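Local coordinates for BDI_3064 protein (Parabacteroides distasonis ATCC 8503, PDB 5Z06) that hydrolyses linear beta-1,2-glucan and beta-1,2-glucooligosaccharides of four or more glucose units, releasing sophorose from the non-reducing end, at residues A[346-351]-A[407-412]; A[425-430]-A[470-475]; A[499-504]-A[511-516]; A[632-635]-A[641-644]. All coordinates share one frame; numbering follows the deposited sequence.

How the interactions relate
All four contacts lie in the largely helical part of this monomeric glycosidase and follow one another in series along the chain. Interactions 1 and 2 have centres 20 Å apart, and helix 392-408, which leads into the turn of interaction 1, also packs against the tryptophan of interaction 2. Interaction 2 has its nearest atoms about 8 Å from both interaction 1 and interaction 3, touching neither. Interaction 4 stands apart, about 17 Å from interaction 1 by nearest atoms, and lies nearest the centre of the chain, beside the beta-rich N-terminal part. None of the four includes a ligand of the calcium ion, which is held by Glu12, Asn13, Thr49, Asn52 and Asp175.

Interaction 1 of 4, residues A[346-351]-A[407-412]; sequences EGVQRF and QYFNQE
Phe409, the first residue to leave helical geometry after helix 392-408, faces a turn of helix 344-360, its CA 7.7 Å from that of Val348. Its backbone forms the centre of an inverse gamma turn, in which Asn410 N makes a weak bond to Tyr408 O. From this turn the Phe409 ring reaches across to the helix. CG stands anti to the carbonyl carbon and beside the backbone N (chi1 -66°), which carries the ring toward Val348 and Phe351.

Two side chains meet the ring. At its CE1 corner Val348 CG2 approaches to 3.6 Å, the two side chains running past each other in opposite directions. At the other corner Phe409 CE2 sits over one face of the Phe351 ring, nearer the rim than the middle, and comes to 3.3 Å from Phe351 CD1. The two rings form an oblique aromatic pair, with centroids 4.7 Å apart and planes inclined at 53°. Gly347 adds a backbone contact, its C atom 4.1 Å from Phe409 CZ, and the lack of a side chain suits a position so near the ring. One face of Phe409 is covered by its own neighbour Tyr408, whose CD2 lies over the ring centre and whose hydroxyl is bonded to Glu338.

Ile330 and Ile337 of helix 323-338 extend the apolar cluster, and Glu416 of helix 414-428 also touches Phe409. The contact joins helix 344-360 to the turn ending the next helix, 392-408, an arrangement consistent with the alpha-hairpins of an (alpha/alpha)6 glycosidase fold, as in the six-hairpin clan.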
# COMPACT_ATOMS: atom_id res chain seq x y z
N GLU A 346 -11.31 23.76 -3.71
CA GLU A 346 -10.67 22.59 -4.30
C GLU A 346 -11.43 21.32 -3.84
O GLU A 346 -11.80 20.51 -4.66
CB GLU A 346 -9.21 22.46 -3.87
CG GLU A 346 -8.23 23.37 -4.59
CD GLU A 346 -6.79 23.15 -4.09
OE1 GLU A 346 -6.46 23.57 -2.95
OE2 GLU A 346 -6.00 22.53 -4.83
N GLY A 347 -11.65 21.22 -2.53
CA GLY A 347 -12.38 20.13 -1.92
C GLY A 347 -13.77 19.95 -2.50
O GLY A 347 -14.18 18.85 -2.86
N VAL A 348 -14.48 21.07 -2.60
CA VAL A 348 -15.81 21.10 -3.19
C VAL A 348 -15.78 20.59 -4.62
O VAL A 348 -16.62 19.76 -5.00
CB VAL A 348 -16.43 22.52 -3.07
CG1 VAL A 348 -17.69 22.65 -3.92
CG2 VAL A 348 -16.78 22.83 -1.62
N GLN A 349 -14.80 21.04 -5.41
CA GLN A 349 -14.68 20.57 -6.80
C GLN A 349 -14.45 19.08 -6.86
O GLN A 349 -15.09 18.38 -7.64
CB GLN A 349 -13.57 21.31 -7.57
CG GLN A 349 -13.94 22.71 -8.02
CD GLN A 349 -15.35 22.75 -8.62
OE1 GLN A 349 -16.19 23.49 -8.13
NE2 GLN A 349 -15.62 21.92 -9.64
N ARG A 350 -13.53 18.60 -6.02
CA ARG A 350 -13.31 17.17 -5.91
C ARG A 350 -14.61 16.41 -5.58
O ARG A 350 -14.90 15.40 -6.18
CB ARG A 350 -12.24 16.86 -4.87
CG ARG A 350 -12.13 15.37 -4.54
CD ARG A 350 -11.77 14.53 -5.75
NE ARG A 350 -10.44 14.89 -6.21
CZ ARG A 350 -9.31 14.31 -5.81
NH1 ARG A 350 -9.31 13.29 -4.96
NH2 ARG A 350 -8.15 14.78 -6.26
N PHE A 351 -15.36 16.91 -4.61
CA PHE A 351 -16.57 16.22 -4.16
C PHE A 351 -17.71 16.23 -5.17
O PHE A 351 -18.51 15.29 -5.22
CB PHE A 351 -16.98 16.68 -2.77
CG PHE A 351 -16.25 15.94 -1.68
CD1 PHE A 351 -15.02 16.37 -1.21
CD2 PHE A 351 -16.78 14.76 -1.16
CE1 PHE A 351 -14.34 15.67 -0.22
CE2 PHE A 351 -16.12 14.06 -0.18
CZ PHE A 351 -14.89 14.52 0.29
N GLN A 407 -21.98 16.20 6.10
CA GLN A 407 -22.06 17.09 7.24
C GLN A 407 -21.05 18.20 7.15
O GLN A 407 -21.30 19.27 7.64
CB GLN A 407 -21.88 16.31 8.53
CG GLN A 407 -22.98 15.31 8.75
CD GLN A 407 -24.32 16.00 8.75
OE1 GLN A 407 -24.97 16.07 7.73
NE2 GLN A 407 -24.67 16.58 9.89
N TYR A 408 -19.90 17.92 6.55
CA TYR A 408 -18.87 18.92 6.37
C TYR A 408 -19.29 20.01 5.40
O TYR A 408 -19.13 21.19 5.72
CB TYR A 408 -17.56 18.29 5.87
CG TYR A 408 -16.41 19.29 5.87
CD1 TYR A 408 -15.84 19.70 7.07
CD2 TYR A 408 -15.93 19.82 4.71
CE1 TYR A 408 -14.79 20.61 7.09
CE2 TYR A 408 -14.88 20.73 4.72
CZ TYR A 408 -14.32 21.11 5.92
OH TYR A 408 -13.29 22.02 5.93
N PHE A 409 -19.79 19.61 4.24
CA PHE A 409 -20.12 20.54 3.17
C PHE A 409 -21.54 21.05 3.38
O PHE A 409 -22.46 20.71 2.65
CB PHE A 409 -19.94 19.90 1.79
CG PHE A 409 -18.51 19.57 1.48
CD1 PHE A 409 -17.59 20.59 1.22
CD2 PHE A 409 -18.08 18.24 1.44
CE1 PHE A 409 -16.28 20.28 0.91
CE2 PHE A 409 -16.76 17.93 1.15
CZ PHE A 409 -15.86 18.95 0.91
N ASN A 410 -21.67 21.90 4.40
CA ASN A 410 -22.95 22.35 4.93
C ASN A 410 -23.27 23.78 4.52
O ASN A 410 -24.19 24.38 5.06
CB ASN A 410 -22.90 22.27 6.45
CG ASN A 410 -21.95 23.30 7.06
OD1 ASN A 410 -21.01 23.75 6.42
ND2 ASN A 410 -22.20 23.64 8.31
N GLN A 411 -22.51 24.35 3.60
CA GLN A 411 -22.72 25.74 3.23
C GLN A 411 -23.92 25.84 2.30
O GLN A 411 -24.20 24.92 1.52
CB GLN A 411 -21.50 26.30 2.51
CG GLN A 411 -20.22 26.23 3.30
CD GLN A 411 -19.75 27.57 3.71
OE1 GLN A 411 -20.46 28.29 4.43
NE2 GLN A 411 -18.57 27.94 3.26
N GLU A 412 -24.59 26.99 2.36
CA GLU A 412 -25.73 27.28 1.54
C GLU A 412 -25.24 27.94 0.28
O GLU A 412 -25.35 29.17 0.11
CB GLU A 412 -26.72 28.18 2.30
CG GLU A 412 -27.38 27.54 3.49
CD GLU A 412 -28.13 26.25 3.17
OE1 GLU A 412 -28.43 25.96 1.98
OE2 GLU A 412 -28.43 25.50 4.12

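Interaction 2 of 4, residues A[425-430]-A[470-475]; sequences NLWKNV and YMLAIM
The contact is carried by one large side chain: Trp427 of helix 414-428 pushes the six-membered end of its indole against Leu472 and Met475, in the last turn of helix 467-475. The backbones stay well apart, with 9.5 Å between Trp427 CA and Leu472 CA. A side chain as long as tryptophan suits that gap. CG anti to the backbone N (chi1 162°) helps to swing the ring across it.

Trp427 CH2 lies 3.6 Å from Leu472 CD2 in an apolar contact, and this methyl also touches CZ3, so the leucine branch spans two neighbouring atoms of the ring. Met475 uses the root of its side chain, CB being 4.0 Å from Trp427 CH2, while its extended thioether runs on away from the indole.

A second kind of contact involves the carbonyls of the same helical turn. Leu472 O is 3.4 Å from Trp427 CH2, and Met475 O is 3.6 Å from Trp427 CZ2. Both oxygens approach the ring obliquely. Partly positive aromatic C-H groups are probably tolerant neighbours for carbonyls near the C-terminal end of a helix.

The polar end of the indole is served elsewhere, since Trp427 NE1 is hydrogen-bonded to Asp692 OD2, which helps to fix the rotation of the ring. Around it, His690 and Trp432 meet the indole with steeply inclined rings, and Pro477 touches it from the loop beyond helix 467-475. Leu403 of helix 392-408 also packs on Trp427. Asp692 belongs to helix 691-702, whose Val693 packs on Met475, so the indole of helix 414-428 has partners on three other helices.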
# COMPACT_ATOMS: atom_id res chain seq x y z
N ASN A 425 -29.23 11.23 -1.60
CA ASN A 425 -29.90 10.29 -2.50
C ASN A 425 -29.15 8.96 -2.65
O ASN A 425 -29.75 7.88 -2.57
CB ASN A 425 -30.20 10.97 -3.85
CG ASN A 425 -31.45 11.83 -3.78
OD1 ASN A 425 -32.50 11.36 -3.32
ND2 ASN A 425 -31.35 13.08 -4.18
N LEU A 426 -27.83 9.04 -2.85
CA LEU A 426 -26.98 7.85 -2.84
C LEU A 426 -27.17 7.06 -1.54
O LEU A 426 -27.41 5.85 -1.57
CB LEU A 426 -25.52 8.24 -3.02
CG LEU A 426 -25.10 8.55 -4.45
CD1 LEU A 426 -23.78 9.32 -4.45
CD2 LEU A 426 -24.95 7.28 -5.27
N TRP A 427 -27.07 7.78 -0.42
CA TRP A 427 -27.25 7.20 0.91
C TRP A 427 -28.63 6.55 1.12
O TRP A 427 -28.71 5.40 1.55
CB TRP A 427 -27.00 8.28 1.95
CG TRP A 427 -27.52 8.03 3.32
CD1 TRP A 427 -28.40 8.81 3.99
CD2 TRP A 427 -27.15 6.97 4.21
NE1 TRP A 427 -28.59 8.32 5.25
CE2 TRP A 427 -27.86 7.18 5.41
CE3 TRP A 427 -26.31 5.87 4.12
CZ2 TRP A 427 -27.75 6.32 6.51
CZ3 TRP A 427 -26.20 5.02 5.21
CH2 TRP A 427 -26.92 5.25 6.38
N LYS A 428 -29.70 7.29 0.83
CA LYS A 428 -31.05 6.76 1.00
C LYS A 428 -31.29 5.51 0.19
O LYS A 428 -32.05 4.64 0.60
CB LYS A 428 -32.11 7.79 0.60
CG LYS A 428 -32.38 8.83 1.67
CD LYS A 428 -32.94 10.13 1.08
CE LYS A 428 -33.40 11.09 2.17
NZ LYS A 428 -33.49 12.46 1.61
N ASN A 429 -30.64 5.44 -0.98
CA ASN A 429 -30.87 4.33 -1.89
C ASN A 429 -30.01 3.12 -1.69
O ASN A 429 -30.19 2.15 -2.41
CB ASN A 429 -30.85 4.82 -3.35
CG ASN A 429 -32.02 5.72 -3.65
OD1 ASN A 429 -33.13 5.45 -3.19
ND2 ASN A 429 -31.78 6.79 -4.36
N VAL A 430 -29.12 3.12 -0.70
CA VAL A 430 -28.40 1.89 -0.38
C VAL A 430 -29.41 0.96 0.28
O VAL A 430 -29.85 1.19 1.42
CB VAL A 430 -27.21 2.08 0.58
CG1 VAL A 430 -26.54 0.74 0.83
CG2 VAL A 430 -26.20 3.06 0.02
N TYR A 470 -23.18 -2.69 9.96
CA TYR A 470 -24.42 -2.82 10.72
C TYR A 470 -24.94 -1.48 11.16
O TYR A 470 -26.12 -1.23 11.09
CB TYR A 470 -24.26 -3.75 11.91
CG TYR A 470 -24.32 -5.19 11.51
CD1 TYR A 470 -23.18 -5.88 11.14
CD2 TYR A 470 -25.55 -5.86 11.49
CE1 TYR A 470 -23.25 -7.20 10.79
CE2 TYR A 470 -25.62 -7.18 11.13
CZ TYR A 470 -24.48 -7.85 10.77
OH TYR A 470 -24.57 -9.16 10.41
N MET A 471 -24.04 -0.62 11.59
CA MET A 471 -24.45 0.70 12.03
C MET A 471 -25.19 1.38 10.91
O MET A 471 -26.32 1.81 11.10
CB MET A 471 -23.26 1.54 12.44
CG MET A 471 -22.59 1.06 13.70
SD MET A 471 -23.52 1.54 15.16
CE MET A 471 -23.18 0.08 16.10
N LEU A 472 -24.56 1.45 9.74
CA LEU A 472 -25.14 2.19 8.64
C LEU A 472 -26.39 1.54 8.12
O LEU A 472 -27.34 2.23 7.79
CB LEU A 472 -24.14 2.46 7.53
CG LEU A 472 -23.09 3.50 7.95
CD1 LEU A 472 -21.93 3.53 6.96
CD2 LEU A 472 -23.69 4.89 8.03
N ALA A 473 -26.39 0.21 8.09
CA ALA A 473 -27.57 -0.54 7.72
C ALA A 473 -28.77 -0.16 8.58
O ALA A 473 -29.84 -0.01 8.06
CB ALA A 473 -27.32 -2.04 7.79
N ILE A 474 -28.54 -0.01 9.87
CA ILE A 474 -29.55 0.36 10.85
C ILE A 474 -29.91 1.87 10.78
O ILE A 474 -31.01 2.29 11.15
CB ILE A 474 -29.03 -0.03 12.26
CG1 ILE A 474 -28.90 -1.56 12.37
CG2 ILE A 474 -29.94 0.47 13.39
CD1 ILE A 474 -28.02 -2.03 13.52
N MET A 475 -28.96 2.68 10.33
CA MET A 475 -29.19 4.13 10.19
C MET A 475 -29.86 4.47 8.90
O MET A 475 -30.40 5.56 8.76
CB MET A 475 -27.87 4.88 10.26
CG MET A 475 -27.15 4.71 11.58
SD MET A 475 -25.38 4.99 11.39
CE MET A 475 -24.89 4.86 13.11

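Interaction 3 of 4, residues A[499-504]-A[511-516]; sequences EYRADW and KMYTNG
Arg501 CG lies anti to the carbonyl carbon (chi1 -70°), and the chain then runs extended to NE, carrying the guanidinium from helix 495-505 to the backbone of Lys511 and Tyr513. The motif is a helix followed by a loop that folds back on it, within the glycoamylase-like region of the chain. The return brings Lys511 CA to 5.2 Å from Arg501 CA.

One hydrogen bond joins the two parts: Arg501 NH1 donates to Lys511 O at 2.8 Å. It is appreciably bent, with an N-H...O angle of 147°, and the donor stands above the carbonyl plane. The turn then passes over one face of the guanidinium, where Tyr513 N lies 3.6 Å from Arg501 NH1. Here the chain makes a classic gamma turn centred on Tyr513, with a positive phi of 73° and a weak bond from Thr514 N to Met512 O.

Arginine suits the place because its several N-H groups can serve several carbonyls. NE also binds Gly462 O and NH1 binds Ser492 O as well, so the buried cation ties the loop to two other parts of the chain. Lys511 sends its ammonium elsewhere, to a salt bridge with Glu508, and the Tyr513 hydroxyl is bonded to that of Tyr556. The other terminal nitrogen, Arg501 NH2, rests 3.7 Å from Tyr513 CB.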
# COMPACT_ATOMS: atom_id res chain seq x y z
N GLU A 499 -18.47 -20.48 15.73
CA GLU A 499 -17.57 -21.23 14.85
C GLU A 499 -16.84 -20.33 13.85
O GLU A 499 -15.66 -20.52 13.58
CB GLU A 499 -18.32 -22.33 14.11
CG GLU A 499 -18.69 -23.51 15.00
CD GLU A 499 -19.52 -24.59 14.28
OE1 GLU A 499 -19.95 -24.39 13.12
OE2 GLU A 499 -19.75 -25.65 14.89
N TYR A 500 -17.54 -19.36 13.29
CA TYR A 500 -16.94 -18.39 12.36
C TYR A 500 -15.80 -17.63 13.02
O TYR A 500 -14.72 -17.48 12.44
CB TYR A 500 -18.02 -17.44 11.87
CG TYR A 500 -17.51 -16.35 10.99
CD1 TYR A 500 -17.03 -15.16 11.55
CD2 TYR A 500 -17.52 -16.48 9.61
CE1 TYR A 500 -16.56 -14.13 10.75
CE2 TYR A 500 -17.05 -15.45 8.80
CZ TYR A 500 -16.58 -14.28 9.39
OH TYR A 500 -16.10 -13.24 8.62
N ARG A 501 -16.05 -17.16 14.24
CA ARG A 501 -15.05 -16.46 15.02
C ARG A 501 -13.85 -17.32 15.31
O ARG A 501 -12.71 -16.91 15.04
CB ARG A 501 -15.64 -15.95 16.31
CG ARG A 501 -16.63 -14.81 16.06
CD ARG A 501 -17.40 -14.53 17.31
NE ARG A 501 -18.49 -13.59 17.08
CZ ARG A 501 -19.78 -13.76 17.38
NH1 ARG A 501 -20.23 -14.86 17.98
NH2 ARG A 501 -20.64 -12.79 17.07
N ALA A 502 -14.10 -18.53 15.81
CA ALA A 502 -13.02 -19.43 16.14
C ALA A 502 -12.27 -19.83 14.87
O ALA A 502 -11.05 -19.95 14.92
CB ALA A 502 -13.51 -20.66 16.92
N ASP A 503 -12.97 -19.98 13.74
CA ASP A 503 -12.33 -20.35 12.47
C ASP A 503 -11.25 -19.38 12.02
O ASP A 503 -10.19 -19.82 11.58
CB ASP A 503 -13.36 -20.50 11.34
CG ASP A 503 -14.19 -21.79 11.44
OD1 ASP A 503 -13.93 -22.65 12.33
OD2 ASP A 503 -15.14 -21.94 10.62
N TRP A 504 -11.51 -18.07 12.07
CA TRP A 504 -10.48 -17.13 11.68
C TRP A 504 -9.54 -16.85 12.82
O TRP A 504 -8.34 -16.77 12.62
CB TRP A 504 -11.05 -15.85 11.05
CG TRP A 504 -11.71 -14.82 11.95
CD1 TRP A 504 -13.06 -14.62 12.11
CD2 TRP A 504 -11.05 -13.82 12.72
NE1 TRP A 504 -13.27 -13.55 12.94
CE2 TRP A 504 -12.06 -13.04 13.33
CE3 TRP A 504 -9.70 -13.50 12.96
CZ2 TRP A 504 -11.77 -11.97 14.16
CZ3 TRP A 504 -9.41 -12.44 13.79
CH2 TRP A 504 -10.44 -11.70 14.40
N LYS A 511 -15.33 -16.03 20.85
CA LYS A 511 -16.29 -16.72 20.02
C LYS A 511 -17.75 -16.37 20.42
O LYS A 511 -18.64 -16.46 19.60
CB LYS A 511 -16.06 -18.24 20.01
CG LYS A 511 -16.49 -18.94 21.28
CD LYS A 511 -16.23 -20.43 21.17
CE LYS A 511 -16.95 -21.16 22.28
NZ LYS A 511 -16.89 -22.63 22.05
N MET A 512 -17.97 -15.95 21.67
CA MET A 512 -19.29 -15.48 22.14
C MET A 512 -19.56 -13.99 21.85
O MET A 512 -20.46 -13.40 22.44
CB MET A 512 -19.45 -15.73 23.66
CG MET A 512 -19.30 -17.18 24.11
SD MET A 512 -20.39 -18.24 23.17
CE MET A 512 -22.00 -17.84 23.87
N TYR A 513 -18.77 -13.40 20.96
CA TYR A 513 -18.71 -11.95 20.69
C TYR A 513 -18.01 -11.24 21.81
O TYR A 513 -16.99 -10.57 21.60
CB TYR A 513 -20.06 -11.28 20.41
CG TYR A 513 -19.85 -9.83 20.06
CD1 TYR A 513 -19.35 -9.45 18.83
CD2 TYR A 513 -20.10 -8.84 21.00
CE1 TYR A 513 -19.14 -8.11 18.51
CE2 TYR A 513 -19.88 -7.51 20.70
CZ TYR A 513 -19.40 -7.16 19.46
OH TYR A 513 -19.19 -5.82 19.22
N THR A 514 -18.61 -11.34 22.99
CA THR A 514 -17.91 -11.10 24.24
C THR A 514 -16.74 -12.06 24.38
O THR A 514 -16.71 -13.18 23.85
CB THR A 514 -18.81 -11.33 25.44
OG1 THR A 514 -19.44 -12.61 25.31
CG2 THR A 514 -19.85 -10.24 25.52
N ASN A 515 -15.76 -11.62 25.15
CA ASN A 515 -14.52 -12.35 25.28
C ASN A 515 -14.30 -12.57 26.78
O ASN A 515 -14.39 -13.71 27.26
CB ASN A 515 -13.40 -11.56 24.59
CG ASN A 515 -12.05 -12.24 24.67
OD1 ASN A 515 -11.69 -12.81 25.70
ND2 ASN A 515 -11.28 -12.13 23.59
N GLY A 516 -14.00 -11.50 27.51
CA GLY A 516 -13.77 -11.59 28.94
C GLY A 516 -12.40 -12.06 29.39
O GLY A 516 -12.12 -12.02 30.58

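Interaction 4 of 4, residues A[632-635]-A[641-644]; sequences RNYY and FLWG
Tyr635 and Trp643 form an edge-to-face pair: the CD1-CE1 edge of the tyrosine points at one face of the indole. The planes stand at 85°, and the tyrosine ring centroid lies 5.0 Å from that of the five-membered ring. The closest approach, Tyr635 CD1 to Trp643 CD2, is 3.8 Å. Both side chains place CG anti to the backbone N (chi1 -175° in Tyr635 and 180° in Trp643), which brings the rings together beside backbones whose CA atoms are 6.1 Å apart.

A smaller aliphatic contact lies next to this pair. Leu642 CD2 sits 3.8 Å from Tyr634 CB and reaches onto CG and CD1 as well, so the methyl packs where the ring joins its chain. A branched leucine suits this spot because one methyl can settle against the root of the tyrosine.

Farther out, His204 probably helps to position the pair. Its ND1 is hydrogen-bonded to the Tyr635 hydroxyl, which also bonds to Arg203 N, and its ring meets both aromatic rings. Phe648, on the strand paired with 643-644, adds another edge-to-face contact to Trp643, while Met290 of helix 284-297 touches both Tyr635 and Trp643.

Tyrosine suits the place because its hydroxyl ties helix 624-636 to the start of strand 204-210, while its slightly positive C-H edge meets the pi face of Trp643, a weak electrostatic attraction added to dispersion.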
# COMPACT_ATOMS: atom_id res chain seq x y z
N ARG A 632 7.30 8.84 15.43
CA ARG A 632 8.65 9.38 15.54
C ARG A 632 9.72 8.40 15.11
O ARG A 632 10.66 8.77 14.43
CB ARG A 632 8.93 9.76 16.96
CG ARG A 632 8.23 11.02 17.43
CD ARG A 632 8.78 11.35 18.80
NE ARG A 632 7.80 12.05 19.61
CZ ARG A 632 7.22 11.58 20.70
NH1 ARG A 632 7.49 10.35 21.18
NH2 ARG A 632 6.34 12.35 21.34
N ASN A 633 9.56 7.14 15.53
CA ASN A 633 10.44 6.07 15.18
C ASN A 633 10.40 5.78 13.69
O ASN A 633 11.43 5.76 13.01
CB ASN A 633 10.01 4.81 15.93
CG ASN A 633 10.94 3.64 15.70
OD1 ASN A 633 12.15 3.83 15.60
ND2 ASN A 633 10.37 2.43 15.64
N TYR A 634 9.19 5.56 13.17
CA TYR A 634 9.03 5.25 11.75
C TYR A 634 9.65 6.30 10.85
O TYR A 634 10.33 5.98 9.86
CB TYR A 634 7.54 5.10 11.41
CG TYR A 634 6.84 3.95 12.05
CD1 TYR A 634 7.53 2.86 12.55
CD2 TYR A 634 5.45 3.92 12.12
CE1 TYR A 634 6.88 1.80 13.14
CE2 TYR A 634 4.78 2.86 12.67
CZ TYR A 634 5.50 1.81 13.20
OH TYR A 634 4.86 0.75 13.77
N TYR A 635 9.41 7.56 11.19
CA TYR A 635 9.97 8.66 10.45
C TYR A 635 11.46 8.83 10.71
O TYR A 635 12.25 8.76 9.77
CB TYR A 635 9.23 9.94 10.77
CG TYR A 635 9.70 11.09 9.95
CD1 TYR A 635 9.54 11.09 8.57
CD2 TYR A 635 10.34 12.17 10.53
CE1 TYR A 635 10.00 12.15 7.80
CE2 TYR A 635 10.81 13.22 9.77
CZ TYR A 635 10.63 13.21 8.40
OH TYR A 635 11.09 14.27 7.66
N PHE A 641 14.03 4.17 4.53
CA PHE A 641 13.28 3.18 3.74
C PHE A 641 11.79 3.24 3.92
O PHE A 641 11.08 2.83 3.03
CB PHE A 641 13.75 1.75 4.04
CG PHE A 641 13.44 1.28 5.43
CD1 PHE A 641 12.23 0.66 5.71
CD2 PHE A 641 14.37 1.41 6.44
CE1 PHE A 641 11.95 0.20 6.98
CE2 PHE A 641 14.08 0.98 7.73
CZ PHE A 641 12.87 0.36 7.99
N LEU A 642 11.31 3.72 5.06
CA LEU A 642 9.89 3.62 5.40
C LEU A 642 9.06 4.86 5.06
O LEU A 642 7.84 4.76 4.94
CB LEU A 642 9.73 3.29 6.88
CG LEU A 642 8.37 2.83 7.37
CD1 LEU A 642 7.93 1.62 6.57
CD2 LEU A 642 8.46 2.45 8.83
N TRP A 643 9.69 6.03 4.92
CA TRP A 643 8.97 7.26 4.61
C TRP A 643 9.03 7.54 3.12
O TRP A 643 10.09 7.56 2.55
CB TRP A 643 9.55 8.43 5.35
CG TRP A 643 8.85 9.68 5.06
CD1 TRP A 643 9.31 10.69 4.29
CD2 TRP A 643 7.56 10.07 5.52
NE1 TRP A 643 8.38 11.70 4.24
CE2 TRP A 643 7.30 11.36 5.00
CE3 TRP A 643 6.60 9.47 6.35
CZ2 TRP A 643 6.12 12.06 5.26
CZ3 TRP A 643 5.41 10.17 6.62
CH2 TRP A 643 5.18 11.46 6.07
N GLY A 644 7.89 7.76 2.52
CA GLY A 644 7.79 7.93 1.10
C GLY A 644 6.86 9.08 0.76
O GLY A 644 6.42 9.84 1.65